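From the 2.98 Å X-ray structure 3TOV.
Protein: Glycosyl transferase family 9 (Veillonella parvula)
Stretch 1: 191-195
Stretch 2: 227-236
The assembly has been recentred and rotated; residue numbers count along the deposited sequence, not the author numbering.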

ATOM      1  N   ASN A 191      10.743   5.732  -5.899  1.00 54.29           N
ATOM      2  CA  ASN A 191      10.695   4.319  -5.602  1.00 50.58           C
ATOM      3  C   ASN A 191      10.571   3.627  -6.948  1.00 46.87           C
ATOM      4  O   ASN A 191       9.483   3.509  -7.497  1.00 46.74           O
ATOM      5  N   ILE A 192      11.708   3.215  -7.494  1.00 47.45           N
ATOM      6  CA  ILE A 192      11.762   2.465  -8.742  1.00 45.97           C
ATOM      7  C   ILE A 192      11.846   0.970  -8.425  1.00 56.57           C
ATOM      8  O   ILE A 192      11.964   0.569  -7.255  1.00 67.89           O
ATOM      9  N   GLY A 193      11.790   0.135  -9.453  1.00 50.95           N
ATOM     10  CA  GLY A 193      12.114  -1.266  -9.260  1.00 53.94           C
ATOM     11  C   GLY A 193      11.032  -2.168  -8.698  1.00 52.10           C
ATOM     12  O   GLY A 193      10.338  -1.834  -7.728  1.00 50.64           O
ATOM     13  N   SER A 194      10.917  -3.336  -9.323  1.00 49.74           N
ATOM     14  CA  SER A 194       9.862  -4.289  -9.047  1.00 59.79           C
ATOM     15  C   SER A 194      10.393  -5.650  -9.447  1.00 62.18           C
ATOM     16  O   SER A 194      11.314  -5.739 -10.256  1.00 60.35           O
ATOM     17  N   ALA A 195       9.830  -6.710  -8.876  1.00 65.72           N
ATOM     18  CA  ALA A 195      10.191  -8.055  -9.292  1.00 69.88           C
ATOM     19  C   ALA A 195       9.830  -8.257 -10.769  1.00 75.73           C
ATOM     20  O   ALA A 195      10.423  -9.082 -11.465  1.00 73.15           O
HETATM   21  N   MSE A 227      16.840  -5.879  -2.135  1.00 72.53           N
HETATM   22  CA  MSE A 227      16.699  -6.431  -3.472  1.00 74.60           C
HETATM   23  C   MSE A 227      16.625  -5.338  -4.545  1.00 69.89           C
HETATM   24  O   MSE A 227      16.863  -5.608  -5.727  1.00 70.11           O
ATOM     25  N   ASP A 228      16.310  -4.110  -4.134  1.00 61.33           N
ATOM     26  CA  ASP A 228      16.217  -2.993  -5.076  1.00 61.09           C
ATOM     27  C   ASP A 228      17.554  -2.329  -5.360  1.00 64.05           C
ATOM     28  O   ASP A 228      17.656  -1.522  -6.278  1.00 67.07           O
ATOM     29  N   LEU A 229      18.563  -2.671  -4.567  1.00 60.97           N
ATOM     30  CA  LEU A 229      19.876  -2.046  -4.629  1.00 60.44           C
ATOM     31  C   LEU A 229      20.512  -2.170  -6.017  1.00 68.27           C
ATOM     32  O   LEU A 229      21.160  -1.243  -6.504  1.00 68.17           O
ATOM     33  N   GLU A 230      20.324  -3.325  -6.647  1.00 76.65           N
ATOM     34  CA  GLU A 230      20.895  -3.608  -7.958  1.00 84.35           C
ATOM     35  C   GLU A 230      20.198  -2.789  -9.030  1.00 87.21           C
ATOM     36  O   GLU A 230      20.771  -2.501 -10.078  1.00 88.25           O
HETATM   37  N   MSE A 231      18.946  -2.426  -8.759  1.00 84.60           N
HETATM   38  CA  MSE A 231      18.145  -1.636  -9.686  1.00 73.88           C
HETATM   39  C   MSE A 231      18.352  -0.133  -9.502  1.00 67.07           C
HETATM   40  O   MSE A 231      18.054   0.655 -10.398  1.00 74.76           O
ATOM     41  N   VAL A 232      18.866   0.260  -8.343  1.00 51.52           N
ATOM     42  CA  VAL A 232      19.127   1.660  -8.059  1.00 46.20           C
ATOM     43  C   VAL A 232      20.554   2.069  -8.416  1.00 55.69           C
ATOM     44  O   VAL A 232      20.795   3.175  -8.915  1.00 53.46           O
ATOM     45  N   GLN A 233      21.507   1.185  -8.145  1.00 60.66           N
ATOM     46  CA  GLN A 233      22.893   1.482  -8.464  1.00 59.04           C
ATOM     47  C   GLN A 233      23.029   2.074  -9.864  1.00 50.61           C
ATOM     48  O   GLN A 233      23.642   3.118 -10.035  1.00 48.71           O
ATOM     49  N   PRO A 234      22.442   1.423 -10.875  1.00 46.79           N
ATOM     50  CA  PRO A 234      22.748   1.917 -12.215  1.00 53.78           C
ATOM     51  C   PRO A 234      22.146   3.310 -12.468  1.00 61.12           C
ATOM     52  O   PRO A 234      22.607   4.043 -13.354  1.00 68.58           O
ATOM     53  N   VAL A 235      21.135   3.684 -11.694  1.00 46.45           N
ATOM     54  CA  VAL A 235      20.664   5.050 -11.757  1.00 42.59           C
ATOM     55  C   VAL A 235      21.709   5.956 -11.122  1.00 46.76           C
ATOM     56  O   VAL A 235      22.385   6.722 -11.811  1.00 46.76           O
ATOM     57  N   VAL A 236      21.856   5.837  -9.806  1.00 51.23           N
ATOM     58  CA  VAL A 236      22.723   6.720  -9.029  1.00 57.26           C
ATOM     59  C   VAL A 236      24.156   6.794  -9.549  1.00 61.89           C
ATOM     60  O   VAL A 236      24.879   7.746  -9.258  1.00 63.39           O
TER

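The most unusual feature of this contact is a residue without a side chain: Gly193 lies against the helical stretch at a point where a CB would have almost no room. Its backbone angles, phi 82° and psi 136°, would jam such an atom against the carbonyl oxygen of Ile192, which by itself calls for glycine. The neighbours leave little space as well, since an ideally placed CB would sit 3.0 Å from OD1 of Asp228 and 3.3 Å from SE of Met231. With only hydrogens on its alpha carbon, Gly193 lets the backbones approach closely: its CA is 6.1 Å from the CA of Met231 and 3.6 Å from the SE of that same residue.

Met231, present as selenomethionine, points its CA-to-CB bond toward the loop. Its chi1 is m and its chi2 t, while chi3, at -97°, lies between wells. The long unbranched chain follows the loop past Gly193, and its CE ends 3.6 Å from N of Ser194. A flexible, apolar side chain suits this place, because it can lie along the backbone without needing a polar partner.

Ile192 supplies the other main part of the contact. Its CA-to-CB bond points sideways, yet the end of the side chain comes nearer the helix; chi1 is off-well at 97° and chi2 is t. This extension carries CD1 to 3.9 Å from CG2 of Val232 and also 3.9 Å from CG2 of Val235. Both valines adopt the t rotamer, and their compact branched side chains offer methyl groups to the isoleucine tip. The same CD1 lies 3.2 Å from the backbone O of Met231, a close approach that is not a hydrogen bond, as a methyl carbon is no conventional donor.

Asp228 also points toward the loop, with chi1 m. Its OD1 comes 3.9 Å from C of Gly193, and its OD2 remains 4.1 Å from O of Ile192. No hydrogen bond crosses between the stretches, so packing has to account for the direct contact. The carboxylate is nevertheless not unpaired: OD2 bonds to a residue just beyond one of the stretches. Within its own stretch, the backbone O of Asp228 accepts a 2.9 Å hydrogen bond from N of Met231, helping to hold the turn that presents the selenomethionine.

Ser194, with chi1 t, points away and meets Met231 through its backbone, leaving OG to bond just outside the stretches. Asn191 also starts away, and its ND2 is satisfied elsewhere in the structure.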

ATOM      1  CB  ASN A 191       9.512   4.003  -4.672  1.00 55.46           C
ATOM      2  CG  ASN A 191       9.120   2.529  -4.678  1.00 65.35           C
ATOM      3  OD1 ASN A 191       9.966   1.631  -4.555  1.00 74.37           O
ATOM      4  ND2 ASN A 191       7.825   2.275  -4.823  1.00 61.82           N
ATOM      5  CB  ILE A 192      13.016   2.872  -9.539  1.00 45.80           C
ATOM      6  CG1 ILE A 192      14.164   1.876  -9.315  1.00 43.46           C
ATOM      7  CG2 ILE A 192      13.487   4.260  -9.122  1.00 45.50           C
ATOM      8  CD1 ILE A 192      15.574   2.487  -9.427  1.00 35.71           C
ATOM      9  CB  SER A 194       8.609  -3.945  -9.878  1.00 66.15           C
ATOM     10  OG  SER A 194       7.607  -4.951  -9.809  1.00 66.60           O
ATOM     11  CB  ALA A 195       9.494  -9.076  -8.422  1.00 69.27           C
HETATM   12  CB  MSE A 227      15.473  -7.337  -3.535  1.00 79.04           C
HETATM   13  CG  MSE A 227      14.377  -6.970  -2.531  1.00 82.67           C
HETATM   14 SE   MSE A 227      13.428  -5.282  -2.837  1.00224.06          SE
HETATM   15  CE  MSE A 227      12.520  -5.158  -1.117  1.00 62.43           C
ATOM     16  CB  ASP A 228      15.234  -1.934  -4.580  1.00 63.26           C
ATOM     17  CG  ASP A 228      13.789  -2.301  -4.855  1.00 68.11           C
ATOM     18  OD1 ASP A 228      13.533  -3.040  -5.834  1.00 64.67           O
ATOM     19  OD2 ASP A 228      12.915  -1.843  -4.081  1.00 69.71           O
ATOM     20  CB  LEU A 229      20.778  -2.693  -3.570  1.00 68.23           C
ATOM     21  CG  LEU A 229      21.491  -1.830  -2.519  1.00 62.86           C
ATOM     22  CD1 LEU A 229      20.905  -0.417  -2.445  1.00 60.80           C
ATOM     23  CD2 LEU A 229      21.466  -2.516  -1.157  1.00 50.89           C
ATOM     24  CB  GLU A 230      20.730  -5.089  -8.273  1.00 94.82           C
ATOM     25  CG  GLU A 230      21.209  -5.513  -9.650  1.00107.16           C
ATOM     26  CD  GLU A 230      21.027  -7.009  -9.891  1.00117.68           C
ATOM     27  OE1 GLU A 230      21.811  -7.595 -10.676  1.00122.73           O
ATOM     28  OE2 GLU A 230      20.096  -7.596  -9.292  1.00116.91           O
HETATM   29  CB  MSE A 231      16.665  -2.001  -9.550  1.00 67.31           C
HETATM   30  CG  MSE A 231      16.389  -3.459  -9.856  1.00 70.97           C
HETATM   31 SE   MSE A 231      14.508  -3.906 -10.015  0.62126.16          SE
HETATM   32  CE  MSE A 231      14.124  -4.588  -8.216  1.00 45.90           C
ATOM     33  CB  VAL A 232      18.910   1.969  -6.586  1.00 45.11           C
ATOM     34  CG1 VAL A 232      19.094   3.450  -6.327  1.00 46.39           C
ATOM     35  CG2 VAL A 232      17.534   1.529  -6.161  1.00 43.57           C
ATOM     36  CB  GLN A 233      23.777   0.242  -8.309  1.00 67.34           C
ATOM     37  CG  GLN A 233      25.055   0.270  -9.148  1.00 77.31           C
ATOM     38  CD  GLN A 233      24.885  -0.442 -10.492  1.00 85.87           C
ATOM     39  OE1 GLN A 233      24.265  -1.512 -10.567  1.00 88.35           O
ATOM     40  NE2 GLN A 233      25.431   0.150 -11.560  1.00 83.65           N
ATOM     41  CB  PRO A 234      22.127   0.854 -13.134  1.00 48.37           C
ATOM     42  CG  PRO A 234      21.794  -0.297 -12.253  1.00 46.91           C
ATOM     43  CD  PRO A 234      21.509   0.291 -10.915  1.00 44.31           C
ATOM     44  CB  VAL A 235      19.321   5.216 -11.049  1.00 43.91           C
ATOM     45  CG1 VAL A 235      18.809   6.658 -11.182  1.00 35.67           C
ATOM     46  CG2 VAL A 235      18.322   4.221 -11.612  1.00 49.42           C
ATOM     47  CB  VAL A 236      22.743   6.311  -7.546  1.00 57.34           C
ATOM     48  CG1 VAL A 236      21.426   6.666  -6.889  1.00 50.46           C
ATOM     49  CG2 VAL A 236      23.037   4.822  -7.409  1.00 58.40           C
TER